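Exo-1,3/1,4-beta-glucanase (Pseudoalteromonas sp., PDB 3RRX) probably cleaves glucose from the ends of beta-1,3- and beta-1,4-linked glucans, as an exo-acting, calcium-binding glycoside hydrolase of family 3. Local coordinates at residues Q41-E46 with I320-H325; L502-E507 with R533-N538; G131-T136 with K186-E191; L398-N403 with Y608-Q613; S413-V418 with Y476-D481. The protein carries 1 engineered substitution. One frame throughout, in Å; residues are numbered along the deposited sequence. Where two conformers were deposited one is given.

Interaction 1 (Q41-E46 with I320-H325); sequences QMIQPE and IMVPEH
Q44 and M321 lie alongside each other on one face of a two-stranded parallel pairing, both side chains heading the same way. Each has CG anti to its own backbone N (chi1 -177° in Q44), and the glutamine chain then stays extended, which brings its OE1 alongside M321 CG at 3.5 Å. This is a van der Waals approach; the amide NE2 is hydrogen-bonded to S62. I43 shares the other face with I320, and just past the strand I43 CG2 slants against V322 CG1 at 3.8 Å, though I43 was modelled in two conformers and this contact is tentative. Beyond the strands, E46 slants across P323 and the two CB atoms come within 3.3 Å, a tight fit. The glutamate chain then bends at chi2 (-86°) and carries its carboxylate away, to the backbone N of G48. The backbones supply the ladder: I320 N to M42 O (2.7 Å), Q44 N to I320 O (3.0 Å), V322 N to Q44 O (3.1 Å) and E46 N to P323 O (3.1 Å). On their outer sides P45 pairs with L64 of strand 62-65 and M321 with N296, just past strand 290-292. First and last of eight parallel strands are thereby joined, the closure of a TIM barrel, here that of the family 3 N-terminal domain.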
# COMPACT_ATOMS: atom_id res chain seq x y z
N GLN A 41 -23.98 -3.03 -12.97
CA GLN A 41 -23.20 -3.71 -11.94
C GLN A 41 -21.70 -3.63 -12.20
O GLN A 41 -20.90 -3.69 -11.27
CB GLN A 41 -23.60 -5.18 -11.82
CG GLN A 41 -24.95 -5.40 -11.11
CD GLN A 41 -24.97 -4.78 -9.72
OE1 GLN A 41 -24.19 -5.18 -8.85
NE2 GLN A 41 -25.83 -3.79 -9.52
N MET A 42 -21.32 -3.51 -13.47
CA MET A 42 -19.91 -3.58 -13.89
C MET A 42 -19.20 -2.22 -13.93
O MET A 42 -18.00 -2.15 -14.19
CB MET A 42 -19.82 -4.22 -15.29
CG MET A 42 -20.43 -5.60 -15.40
SD MET A 42 -20.45 -6.22 -17.11
CE MET A 42 -18.69 -6.31 -17.47
N ILE A 43 -19.94 -1.14 -13.71
CA ILE A 43 -19.41 0.21 -13.83
C ILE A 43 -19.20 0.84 -12.45
O ILE A 43 -20.10 0.78 -11.61
CB ILE A 43 -20.35 1.12 -14.65
CG1 ILE A 43 -20.73 0.46 -15.98
CG2 ILE A 43 -19.71 2.49 -14.88
CD1 ILE A 43 -19.53 0.03 -16.81
N GLN A 44 -18.03 1.45 -12.24
CA GLN A 44 -17.70 2.09 -10.96
C GLN A 44 -17.32 3.56 -11.09
O GLN A 44 -16.19 3.88 -11.47
CB GLN A 44 -16.53 1.37 -10.29
CG GLN A 44 -16.17 1.94 -8.92
CD GLN A 44 -14.91 1.30 -8.35
OE1 GLN A 44 -13.81 1.82 -8.53
NE2 GLN A 44 -15.08 0.18 -7.68
N PRO A 45 -18.26 4.46 -10.74
CA PRO A 45 -18.05 5.91 -10.65
C PRO A 45 -17.26 6.26 -9.39
O PRO A 45 -17.17 5.42 -8.49
CB PRO A 45 -19.47 6.48 -10.51
CG PRO A 45 -20.40 5.33 -10.83
CD PRO A 45 -19.66 4.10 -10.46
N GLU A 46 -16.73 7.47 -9.33
CA GLU A 46 -15.99 7.95 -8.16
C GLU A 46 -16.74 9.15 -7.55
O GLU A 46 -17.38 9.93 -8.27
CB GLU A 46 -14.57 8.34 -8.58
CG GLU A 46 -13.58 8.46 -7.44
CD GLU A 46 -13.58 9.83 -6.80
OE1 GLU A 46 -13.94 10.81 -7.50
OE2 GLU A 46 -13.23 9.93 -5.61
N ILE A 320 -15.27 -2.00 -14.10
CA ILE A 320 -14.46 -0.95 -14.73
C ILE A 320 -14.37 0.28 -13.84
O ILE A 320 -15.39 0.89 -13.50
CB ILE A 320 -15.03 -0.55 -16.10
CG1 ILE A 320 -15.00 -1.76 -17.05
CG2 ILE A 320 -14.21 0.58 -16.70
CD1 ILE A 320 -13.61 -2.08 -17.55
N MET A 321 -13.15 0.64 -13.45
CA MET A 321 -12.93 1.83 -12.63
C MET A 321 -12.89 3.01 -13.59
O MET A 321 -11.86 3.30 -14.19
CB MET A 321 -11.61 1.73 -11.85
CG MET A 321 -11.38 2.86 -10.80
SD MET A 321 -9.83 2.65 -9.89
CE MET A 321 -10.19 1.17 -8.95
N VAL A 322 -14.03 3.68 -13.75
CA VAL A 322 -14.12 4.81 -14.66
C VAL A 322 -14.72 5.98 -13.86
O VAL A 322 -15.92 6.26 -13.89
CB VAL A 322 -14.90 4.45 -15.96
CG1 VAL A 322 -16.25 3.76 -15.63
CG2 VAL A 322 -15.08 5.67 -16.87
N PRO A 323 -13.85 6.65 -13.09
CA PRO A 323 -14.31 7.58 -12.05
C PRO A 323 -15.16 8.74 -12.56
O PRO A 323 -16.12 9.14 -11.89
CB PRO A 323 -13.00 8.09 -11.43
CG PRO A 323 -11.92 7.73 -12.39
CD PRO A 323 -12.39 6.50 -13.11
N GLU A 324 -14.83 9.26 -13.74
CA GLU A 324 -15.43 10.48 -14.25
C GLU A 324 -16.37 10.25 -15.43
O GLU A 324 -17.42 10.89 -15.54
CB GLU A 324 -14.34 11.48 -14.65
CG GLU A 324 -14.88 12.74 -15.31
CD GLU A 324 -13.80 13.78 -15.59
OE1 GLU A 324 -12.60 13.47 -15.47
OE2 GLU A 324 -14.18 14.93 -15.92
N HIS A 325 -16.00 9.34 -16.33
CA HIS A 325 -16.73 9.17 -17.58
C HIS A 325 -17.70 7.99 -17.56
O HIS A 325 -18.06 7.46 -18.61
CB HIS A 325 -15.76 9.03 -18.75
CG HIS A 325 -14.82 10.18 -18.90
ND1 HIS A 325 -13.70 10.34 -18.11
CD2 HIS A 325 -14.83 11.24 -19.75
CE1 HIS A 325 -13.06 11.44 -18.47
NE2 HIS A 325 -13.73 12.01 -19.46

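Interaction 2 (L502-E507 with R533-N538); sequences LEFQHE and RPLWVN
E503 runs along the six-membered edge of the W536 indole, and its path can be followed atom by atom. CB lies 3.9 Å from W536 CE3. CG, anti to the backbone N (chi1 175°), sits in the ring plane beside that same carbon, and the extended chain then takes CD to 3.9 Å from W536 CZ3. At the tip, OE2 comes within 3.8 Å of W536 CZ3, with the carboxylate turned nearly perpendicular to the indole (89°). OE2 also forms salt bridges with K539 and K509. Two backbone bonds frame the pair: W536 N to L502 O (2.8 Å) and F504 N to W536 O (3.2 Å). F504 slants across L535, its CD1 3.9 Å from L535 CD1. Cutting E503 back to an alanine is likely to leave K539 and K509 without their shared carboxylate and the indole edge without its cover. The contact thus combines a backbone bridge with an acid laid along an aromatic edge, where the partly positive ring hydrogens are likely to suit the carboxylate oxygen.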
# COMPACT_ATOMS: atom_id res chain seq x y z
N LEU A 502 20.77 6.66 -8.82
CA LEU A 502 20.62 6.07 -7.49
C LEU A 502 21.20 6.91 -6.35
O LEU A 502 20.92 6.66 -5.17
CB LEU A 502 21.24 4.67 -7.44
CG LEU A 502 20.50 3.53 -8.12
CD1 LEU A 502 21.21 2.20 -7.83
CD2 LEU A 502 19.04 3.48 -7.67
N GLU A 503 22.04 7.89 -6.67
CA GLU A 503 22.63 8.71 -5.60
C GLU A 503 21.61 9.59 -4.90
O GLU A 503 20.88 10.35 -5.53
CB GLU A 503 23.80 9.57 -6.09
CG GLU A 503 24.32 10.49 -4.99
CD GLU A 503 25.65 11.16 -5.34
OE1 GLU A 503 25.99 11.23 -6.53
OE2 GLU A 503 26.34 11.60 -4.40
N PHE A 504 21.59 9.51 -3.57
CA PHE A 504 20.67 10.30 -2.77
C PHE A 504 20.95 11.80 -2.99
O PHE A 504 22.11 12.23 -2.94
CB PHE A 504 20.84 9.91 -1.29
CG PHE A 504 19.99 10.71 -0.34
CD1 PHE A 504 18.59 10.66 -0.42
CD2 PHE A 504 20.57 11.48 0.65
CE1 PHE A 504 17.81 11.40 0.47
CE2 PHE A 504 19.80 12.22 1.54
CZ PHE A 504 18.41 12.18 1.45
N GLN A 505 19.91 12.58 -3.23
CA GLN A 505 20.06 14.02 -3.40
C GLN A 505 21.24 14.39 -4.32
O GLN A 505 22.00 15.32 -4.02
CB GLN A 505 20.26 14.70 -2.04
CG GLN A 505 19.04 14.65 -1.12
CD GLN A 505 19.29 15.35 0.21
OE1 GLN A 505 20.43 15.60 0.58
NE2 GLN A 505 18.21 15.66 0.92
N HIS A 506 21.38 13.69 -5.44
CA HIS A 506 22.52 13.90 -6.32
C HIS A 506 22.67 15.35 -6.77
O HIS A 506 23.77 15.80 -7.07
CB HIS A 506 22.46 12.95 -7.53
CG HIS A 506 21.25 13.13 -8.39
ND1 HIS A 506 21.11 14.19 -9.27
CD2 HIS A 506 20.14 12.37 -8.53
CE1 HIS A 506 19.95 14.08 -9.90
NE2 HIS A 506 19.35 12.99 -9.47
N GLU A 507 21.57 16.09 -6.80
CA GLU A 507 21.59 17.46 -7.29
C GLU A 507 22.08 18.49 -6.26
O GLU A 507 22.66 19.51 -6.63
CB GLU A 507 20.19 17.85 -7.80
CG GLU A 507 20.09 19.25 -8.39
CD GLU A 507 20.83 19.37 -9.70
OE1 GLU A 507 21.04 18.34 -10.38
OE2 GLU A 507 21.22 20.51 -10.06
N ARG A 533 13.05 3.09 -0.52
CA ARG A 533 13.91 2.15 -1.26
C ARG A 533 15.36 2.35 -0.83
O ARG A 533 15.72 3.41 -0.34
CB ARG A 533 13.79 2.44 -2.76
CG ARG A 533 14.01 3.92 -3.07
CD ARG A 533 13.80 4.30 -4.54
NE ARG A 533 13.44 5.71 -4.65
CZ ARG A 533 12.80 6.25 -5.69
NH1 ARG A 533 12.44 5.50 -6.72
NH2 ARG A 533 12.50 7.55 -5.67
N PRO A 534 16.19 1.31 -1.00
CA PRO A 534 17.62 1.56 -0.83
C PRO A 534 18.06 2.59 -1.85
O PRO A 534 17.49 2.62 -2.95
CB PRO A 534 18.26 0.21 -1.17
CG PRO A 534 17.17 -0.80 -0.98
CD PRO A 534 15.91 -0.07 -1.41
N LEU A 535 19.03 3.43 -1.50
CA LEU A 535 19.62 4.37 -2.45
C LEU A 535 21.13 4.33 -2.25
O LEU A 535 21.62 3.79 -1.26
CB LEU A 535 19.09 5.80 -2.23
CG LEU A 535 17.61 6.03 -2.55
CD1 LEU A 535 17.16 7.45 -2.12
CD2 LEU A 535 17.35 5.81 -4.05
N TRP A 536 21.88 4.90 -3.18
CA TRP A 536 23.33 4.92 -3.03
C TRP A 536 23.70 6.04 -2.07
O TRP A 536 23.54 7.23 -2.38
CB TRP A 536 24.04 5.07 -4.38
CG TRP A 536 25.54 4.87 -4.28
CD1 TRP A 536 26.21 3.68 -4.15
CD2 TRP A 536 26.53 5.90 -4.27
NE1 TRP A 536 27.57 3.92 -4.07
CE2 TRP A 536 27.79 5.27 -4.14
CE3 TRP A 536 26.48 7.29 -4.37
CZ2 TRP A 536 28.98 5.99 -4.12
CZ3 TRP A 536 27.67 8.00 -4.35
CH2 TRP A 536 28.90 7.35 -4.22
N VAL A 537 24.15 5.65 -0.88
CA VAL A 537 24.43 6.61 0.19
C VAL A 537 25.82 6.47 0.81
O VAL A 537 26.02 6.77 1.99
CB VAL A 537 23.37 6.52 1.33
CG1 VAL A 537 22.01 7.05 0.86
CG2 VAL A 537 23.23 5.08 1.82
N ASN A 538 26.80 6.01 0.03
CA ASN A 538 28.15 5.82 0.56
C ASN A 538 28.70 7.07 1.25
O ASN A 538 29.31 6.99 2.32
CB ASN A 538 29.12 5.34 -0.53
CG ASN A 538 28.85 3.90 -0.96
OD1 ASN A 538 27.79 3.34 -0.68
ND2 ASN A 538 29.81 3.30 -1.65

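Interaction 3 (G131-T136 with K186-E191); sequences GAARDT and KRYAGE
Y188 meets the turn after helix 127-133 through its hydroxyl, which supplies the hydrogen bond between the segments: D135 N donates to Y188 OH at 3.0 Å, with an N-H...O angle of 156° and the donor near the ring plane. The same hydroxyl is hydrogen-bonded to the carbonyl of L130, so it both accepts and donates. Nonpolar contacts flank the ring: T136 CG2 lies 4.0 Å from Y188 CD1 and G131 CA 3.7 Å from Y188 CE2, both obliquely placed. Further along helix 182-197, E191 CG lies 3.9 Å from T136 CB. Charged groups meet through solvent: one water accepts from R134 NE and from R187 NH2, each at 3.0 Å. R134 is also tied by NH1 to G131 O and by NH2 to the carbonyl of L580. With R134 NE only 4.6 Å from R187 NH1, the shared water oxygen probably eases the repulsion between like charges, while the two-way tyrosine hydroxyl satisfies polar backbone atoms where the helix ends.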
# COMPACT_ATOMS: atom_id res chain seq x y z
N GLY A 131 8.18 -5.65 5.10
CA GLY A 131 8.97 -6.75 4.57
C GLY A 131 10.24 -6.96 5.40
O GLY A 131 10.59 -8.09 5.74
N ALA A 132 10.92 -5.87 5.74
CA ALA A 132 12.09 -5.96 6.62
C ALA A 132 11.77 -6.62 7.98
O ALA A 132 12.63 -7.27 8.60
CB ALA A 132 12.72 -4.57 6.83
N ALA A 133 10.54 -6.45 8.45
CA ALA A 133 10.14 -6.98 9.76
C ALA A 133 10.13 -8.51 9.83
O ALA A 133 10.25 -9.07 10.91
CB ALA A 133 8.77 -6.42 10.15
N ARG A 134 9.97 -9.17 8.68
CA ARG A 134 9.85 -10.64 8.61
C ARG A 134 8.89 -11.22 9.65
O ARG A 134 9.29 -12.06 10.46
CB ARG A 134 11.22 -11.31 8.75
CG ARG A 134 12.26 -10.87 7.72
CD ARG A 134 11.88 -11.27 6.28
NE ARG A 134 13.09 -11.42 5.48
CZ ARG A 134 13.83 -10.40 5.06
NH1 ARG A 134 13.46 -9.17 5.35
NH2 ARG A 134 14.95 -10.61 4.37
N ASP A 135 7.64 -10.77 9.65
CA ASP A 135 6.73 -11.15 10.71
C ASP A 135 5.32 -11.36 10.16
O ASP A 135 4.55 -10.42 10.06
CB ASP A 135 6.72 -10.08 11.81
CG ASP A 135 6.05 -10.56 13.10
OD1 ASP A 135 5.08 -11.33 13.03
OD2 ASP A 135 6.51 -10.16 14.19
N THR A 136 4.99 -12.60 9.82
CA THR A 136 3.72 -12.89 9.16
C THR A 136 2.51 -12.62 10.06
O THR A 136 1.45 -12.21 9.57
CB THR A 136 3.67 -14.36 8.67
OG1 THR A 136 4.04 -15.22 9.75
CG2 THR A 136 4.65 -14.57 7.53
N LYS A 186 5.14 -13.97 -1.22
CA LYS A 186 4.24 -15.12 -1.15
C LYS A 186 3.85 -15.43 0.29
O LYS A 186 2.68 -15.67 0.58
CB LYS A 186 4.89 -16.35 -1.81
CG LYS A 186 4.04 -17.63 -1.75
CD LYS A 186 4.47 -18.63 -2.81
CE LYS A 186 5.86 -19.15 -2.55
NZ LYS A 186 6.37 -19.94 -3.72
N ARG A 187 4.82 -15.41 1.20
CA ARG A 187 4.57 -15.64 2.62
C ARG A 187 3.59 -14.62 3.21
O ARG A 187 2.77 -14.96 4.06
CB ARG A 187 5.88 -15.52 3.42
CG ARG A 187 6.68 -16.81 3.59
CD ARG A 187 8.01 -16.53 4.34
NE ARG A 187 9.13 -16.42 3.41
CZ ARG A 187 10.23 -15.71 3.62
NH1 ARG A 187 10.39 -15.02 4.75
NH2 ARG A 187 11.19 -15.69 2.70
N TYR A 188 3.70 -13.37 2.77
CA TYR A 188 2.93 -12.27 3.34
C TYR A 188 1.52 -12.12 2.78
O TYR A 188 0.58 -11.79 3.52
CB TYR A 188 3.66 -10.95 3.10
CG TYR A 188 4.66 -10.54 4.16
CD1 TYR A 188 5.23 -11.46 5.02
CD2 TYR A 188 5.03 -9.21 4.29
CE1 TYR A 188 6.16 -11.06 6.00
CE2 TYR A 188 5.94 -8.80 5.25
CZ TYR A 188 6.50 -9.72 6.10
OH TYR A 188 7.40 -9.29 7.06
N ALA A 189 1.37 -12.31 1.47
CA ALA A 189 0.15 -11.88 0.79
C ALA A 189 -1.10 -12.52 1.38
O ALA A 189 -2.10 -11.84 1.60
CB ALA A 189 0.24 -12.16 -0.71
N GLY A 190 -1.04 -13.82 1.62
CA GLY A 190 -2.18 -14.54 2.16
C GLY A 190 -2.54 -14.09 3.56
O GLY A 190 -3.71 -14.11 3.96
N GLU A 191 -1.53 -13.68 4.33
CA GLU A 191 -1.76 -13.19 5.69
C GLU A 191 -2.56 -11.88 5.68
O GLU A 191 -3.49 -11.70 6.48
CB GLU A 191 -0.44 -12.98 6.43
CG GLU A 191 0.42 -14.23 6.56
CD GLU A 191 -0.16 -15.26 7.50
OE1 GLU A 191 -1.14 -14.95 8.23
OE2 GLU A 191 0.36 -16.40 7.51
O HOH W 1 13.37 -14.03 3.95

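Interaction 4 (L398-N403 with Y608-Q613); sequences LVLLKN and YGLTYQ
The outer edge of strand 399-403, an end strand of the six-stranded sheet in the family 3 C-terminal domain, is covered by segment 608-613, with L400 beside L610 and Y608 reaching the L401 carbonyl. The two run at 55° to each other, so contact is local. L610 N donates to L400 O (3.0 Å), and the return link from L400 N to L610 O passes through a water. Y608 CG is anti to the backbone N (chi1 173°), which swings the ring back to the strand: its OH donates to L401 O at 2.8 Å, from a position tilted off the carbonyl plane. L401 CA lies at the ring edge, in plane, while L401 CD2 is 4.1 Å from Y608 CE1. L401 and K402 form a classic beta bulge opposite F547 of the adjacent strand. L400 and L610 cross at about a right angle, L400 CD2 reaching L610 CB at 3.8 Å. Past them, N403 ND2 lies 4.0 Å from Y612 CD1 at the ring edge; a second water joins ND2 to T611 O, and N403 OD1 accepts from L408 N. A phenylalanine at Y608 has no hydroxyl to give L401 O, and the ring would probably be freer to shift, held by packing and its stack on F604. Direct and water-borne bonds thus satisfy polar atoms along a strand edge that has no strand partner on this side in the chain.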
# COMPACT_ATOMS: atom_id res chain seq x y z
N LEU A 398 12.84 -1.35 11.27
CA LEU A 398 14.10 -0.62 11.18
C LEU A 398 15.26 -1.57 10.89
O LEU A 398 15.34 -2.64 11.49
CB LEU A 398 14.40 0.15 12.48
CG LEU A 398 13.29 1.00 13.14
CD1 LEU A 398 13.84 1.69 14.40
CD2 LEU A 398 12.75 2.03 12.17
N VAL A 399 16.15 -1.18 9.99
CA VAL A 399 17.33 -1.98 9.71
C VAL A 399 18.59 -1.18 10.05
O VAL A 399 18.82 -0.09 9.52
CB VAL A 399 17.37 -2.47 8.24
CG1 VAL A 399 18.65 -3.26 7.99
CG2 VAL A 399 16.15 -3.34 7.92
N LEU A 400 19.39 -1.73 10.96
CA LEU A 400 20.64 -1.09 11.35
C LEU A 400 21.75 -1.48 10.35
O LEU A 400 22.18 -2.63 10.32
CB LEU A 400 21.01 -1.52 12.78
CG LEU A 400 22.28 -0.96 13.42
CD1 LEU A 400 22.19 0.56 13.54
CD2 LEU A 400 22.50 -1.58 14.79
N LEU A 401 22.18 -0.52 9.54
CA LEU A 401 23.20 -0.78 8.52
C LEU A 401 24.61 -0.60 9.07
O LEU A 401 25.53 -1.31 8.67
CB LEU A 401 23.01 0.15 7.31
CG LEU A 401 21.68 0.03 6.54
CD1 LEU A 401 21.66 1.00 5.36
CD2 LEU A 401 21.41 -1.40 6.06
N LYS A 402 24.77 0.34 9.99
CA LYS A 402 26.07 0.70 10.55
C LYS A 402 25.88 1.15 11.99
O LYS A 402 24.95 1.89 12.30
CB LYS A 402 26.71 1.82 9.72
CG LYS A 402 28.04 2.36 10.27
CD LYS A 402 28.65 3.39 9.32
CE LYS A 402 29.98 3.93 9.87
NZ LYS A 402 30.57 4.91 8.91
N ASN A 403 26.76 0.67 12.88
CA ASN A 403 26.75 1.06 14.29
C ASN A 403 28.18 1.01 14.83
O ASN A 403 28.50 0.19 15.69
CB ASN A 403 25.85 0.13 15.10
CG ASN A 403 25.61 0.63 16.52
OD1 ASN A 403 25.77 1.82 16.80
ND2 ASN A 403 25.21 -0.27 17.41
N TYR A 608 20.54 -8.85 5.40
CA TYR A 608 21.50 -8.19 6.29
C TYR A 608 20.78 -7.28 7.28
O TYR A 608 19.81 -6.62 6.94
CB TYR A 608 22.48 -7.35 5.47
CG TYR A 608 23.43 -6.46 6.28
CD1 TYR A 608 23.07 -5.17 6.66
CD2 TYR A 608 24.71 -6.91 6.61
CE1 TYR A 608 23.96 -4.36 7.38
CE2 TYR A 608 25.60 -6.11 7.32
CZ TYR A 608 25.23 -4.84 7.70
OH TYR A 608 26.13 -4.06 8.39
N GLY A 609 21.28 -7.24 8.51
CA GLY A 609 20.82 -6.26 9.49
C GLY A 609 21.55 -6.46 10.80
O GLY A 609 21.48 -7.54 11.38
N LEU A 610 22.24 -5.43 11.27
CA LEU A 610 22.97 -5.52 12.53
C LEU A 610 22.03 -5.51 13.72
O LEU A 610 20.88 -5.06 13.62
CB LEU A 610 23.97 -4.38 12.66
CG LEU A 610 25.07 -4.24 11.60
CD1 LEU A 610 25.92 -3.00 11.90
CD2 LEU A 610 25.94 -5.49 11.50
N THR A 611 22.51 -6.01 14.85
CA THR A 611 21.80 -5.85 16.11
C THR A 611 22.80 -5.38 17.16
O THR A 611 24.01 -5.34 16.91
CB THR A 611 21.18 -7.16 16.62
OG1 THR A 611 22.22 -8.03 17.08
CG2 THR A 611 20.37 -7.85 15.52
N TYR A 612 22.30 -5.05 18.34
CA TYR A 612 23.16 -4.61 19.43
C TYR A 612 24.08 -5.73 19.92
O TYR A 612 25.06 -5.47 20.61
CB TYR A 612 22.32 -4.05 20.57
CG TYR A 612 21.59 -2.77 20.21
CD1 TYR A 612 22.10 -1.90 19.26
CD2 TYR A 612 20.39 -2.43 20.83
CE1 TYR A 612 21.44 -0.71 18.94
CE2 TYR A 612 19.73 -1.25 20.52
CZ TYR A 612 20.26 -0.40 19.58
OH TYR A 612 19.60 0.78 19.28
N GLN A 613 23.78 -6.97 19.56
CA GLN A 613 24.64 -8.09 19.92
C GLN A 613 25.89 -8.18 19.03
O GLN A 613 26.85 -8.85 19.38
CB GLN A 613 23.87 -9.42 19.89
CG GLN A 613 22.80 -9.52 20.96
CD GLN A 613 23.38 -9.35 22.35
OE1 GLN A 613 22.92 -8.51 23.12
NE2 GLN A 613 24.38 -10.16 22.68
O HOH W 2 18.95 -4.47 11.70
O HOH W 3 25.75 -3.12 16.95

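Interaction 5 (S413-V418 with Y476-D481); sequences SSRILV and YTSKPD
R415 and P480 are the residues of nearest backbone approach, with CA atoms 5.2 Å apart, and D481 N donates to R415 O at 2.8 Å. The aspartate side chain completes the pairing: its CG, anti to the carbonyl carbon (chi1 -61°), turns back so that OD2 receives R415 N at 2.9 Å. That bond is nearly straight (173°), although the N-H arrives from above the carboxylate plane. R415 is extended as far as CD, which lies 3.5 Å from K479 O; the bend at chi3 then turns the guanidinium so that NH1 is 3.5 Å from S478 CB. P480 CG rests on L417 CB at 3.7 Å. L417 CD2 then meets Y476 CD2 at 4.2 Å, the two side chains crossing at about a right angle. Y476 is hydrogen-bonded through its OH to D521. Beyond D481 the pairing passes into strand 482-488, where L417 bonds to V482 and I484. Strand 415-419 thus lies between that strand and 467-470 in the sheet, with helix 453-463 packed on I416 and V418.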
# COMPACT_ATOMS: atom_id res chain seq x y z
N SER A 413 19.39 9.52 29.11
CA SER A 413 19.71 10.64 29.99
C SER A 413 20.78 11.56 29.42
O SER A 413 21.22 12.49 30.09
CB SER A 413 20.16 10.12 31.36
OG SER A 413 21.28 9.26 31.22
N SER A 414 21.17 11.33 28.17
CA SER A 414 22.21 12.13 27.54
C SER A 414 21.68 13.49 27.10
O SER A 414 20.48 13.76 27.17
CB SER A 414 22.77 11.42 26.29
OG SER A 414 23.25 10.12 26.60
N ARG A 415 22.59 14.33 26.60
CA ARG A 415 22.20 15.55 25.91
C ARG A 415 22.23 15.30 24.41
O ARG A 415 23.29 15.02 23.83
CB ARG A 415 23.14 16.70 26.26
CG ARG A 415 22.79 18.01 25.56
CD ARG A 415 23.79 19.10 25.89
NE ARG A 415 24.04 19.20 27.32
CZ ARG A 415 23.38 20.01 28.15
NH1 ARG A 415 22.43 20.80 27.68
NH2 ARG A 415 23.68 20.02 29.44
N ILE A 416 21.06 15.39 23.78
CA ILE A 416 20.91 15.00 22.39
C ILE A 416 20.44 16.17 21.53
O ILE A 416 19.58 16.95 21.94
CB ILE A 416 19.90 13.85 22.26
CG1 ILE A 416 20.40 12.64 23.05
CG2 ILE A 416 19.63 13.48 20.79
CD1 ILE A 416 19.39 11.51 23.16
N LEU A 417 21.04 16.30 20.36
CA LEU A 417 20.55 17.22 19.34
C LEU A 417 19.86 16.41 18.24
O LEU A 417 20.42 15.44 17.74
CB LEU A 417 21.71 17.98 18.72
CG LEU A 417 21.41 18.87 17.51
CD1 LEU A 417 20.57 20.08 17.92
CD2 LEU A 417 22.72 19.32 16.87
N VAL A 418 18.65 16.81 17.87
CA VAL A 418 17.97 16.16 16.75
C VAL A 418 17.90 17.16 15.62
O VAL A 418 17.38 18.27 15.80
CB VAL A 418 16.55 15.68 17.11
CG1 VAL A 418 15.94 14.89 15.95
CG2 VAL A 418 16.59 14.83 18.38
N TYR A 476 23.17 24.66 17.64
CA TYR A 476 23.03 24.35 19.06
C TYR A 476 23.68 25.40 19.97
O TYR A 476 24.53 26.17 19.54
CB TYR A 476 23.60 22.97 19.38
CG TYR A 476 25.06 22.85 19.01
CD1 TYR A 476 26.06 23.21 19.91
CD2 TYR A 476 25.44 22.38 17.76
CE1 TYR A 476 27.39 23.11 19.57
CE2 TYR A 476 26.78 22.26 17.42
CZ TYR A 476 27.74 22.63 18.33
OH TYR A 476 29.07 22.53 17.99
N THR A 477 23.26 25.40 21.23
CA THR A 477 23.84 26.28 22.25
C THR A 477 24.77 25.48 23.14
O THR A 477 25.94 25.85 23.32
CB THR A 477 22.74 26.93 23.11
OG1 THR A 477 21.90 27.74 22.29
CG2 THR A 477 23.37 27.78 24.21
N SER A 478 24.27 24.39 23.70
CA SER A 478 25.10 23.48 24.49
C SER A 478 25.52 22.32 23.60
O SER A 478 24.67 21.63 23.05
CB SER A 478 24.33 22.96 25.70
OG SER A 478 23.74 24.02 26.43
N LYS A 479 26.82 22.10 23.46
CA LYS A 479 27.30 21.03 22.59
C LYS A 479 26.74 19.68 23.04
O LYS A 479 26.87 19.31 24.21
CB LYS A 479 28.82 21.00 22.57
CG LYS A 479 29.39 20.10 21.50
CD LYS A 479 30.90 20.24 21.44
CE LYS A 479 31.41 20.06 20.02
NZ LYS A 479 32.90 20.15 19.93
N PRO A 480 26.11 18.93 22.11
CA PRO A 480 25.46 17.69 22.52
C PRO A 480 26.44 16.53 22.63
O PRO A 480 27.54 16.58 22.07
CB PRO A 480 24.47 17.43 21.36
CG PRO A 480 25.16 18.00 20.17
CD PRO A 480 25.95 19.21 20.68
N ASP A 481 26.04 15.49 23.35
CA ASP A 481 26.80 14.25 23.40
C ASP A 481 26.70 13.48 22.07
O ASP A 481 27.61 12.74 21.71
CB ASP A 481 26.26 13.36 24.52
CG ASP A 481 26.38 14.02 25.87
OD1 ASP A 481 27.39 14.71 26.11
OD2 ASP A 481 25.47 13.84 26.70

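Interactions 1 and 3 belong to the N-terminal barrel domain and interactions 2, 4 and 5 to the C-terminal domain. The domains meet where interactions 3 and 4 touch, A132 CB lying 3.8 Å from V399 CG2. Close by is a calcium ion bound by E180 of the first domain and by L593 and N594 of the second: the nearest side chains are about 9 Å away for L502 of interaction 2, 12 Å for R134 and 13 Å for Y608. Interactions 4 and 5, centres 24 Å apart, reach the same sheet at different strands. Interaction 1, which brackets interaction 3 in sequence, is remote, its centre 56 Å from that of interaction 5.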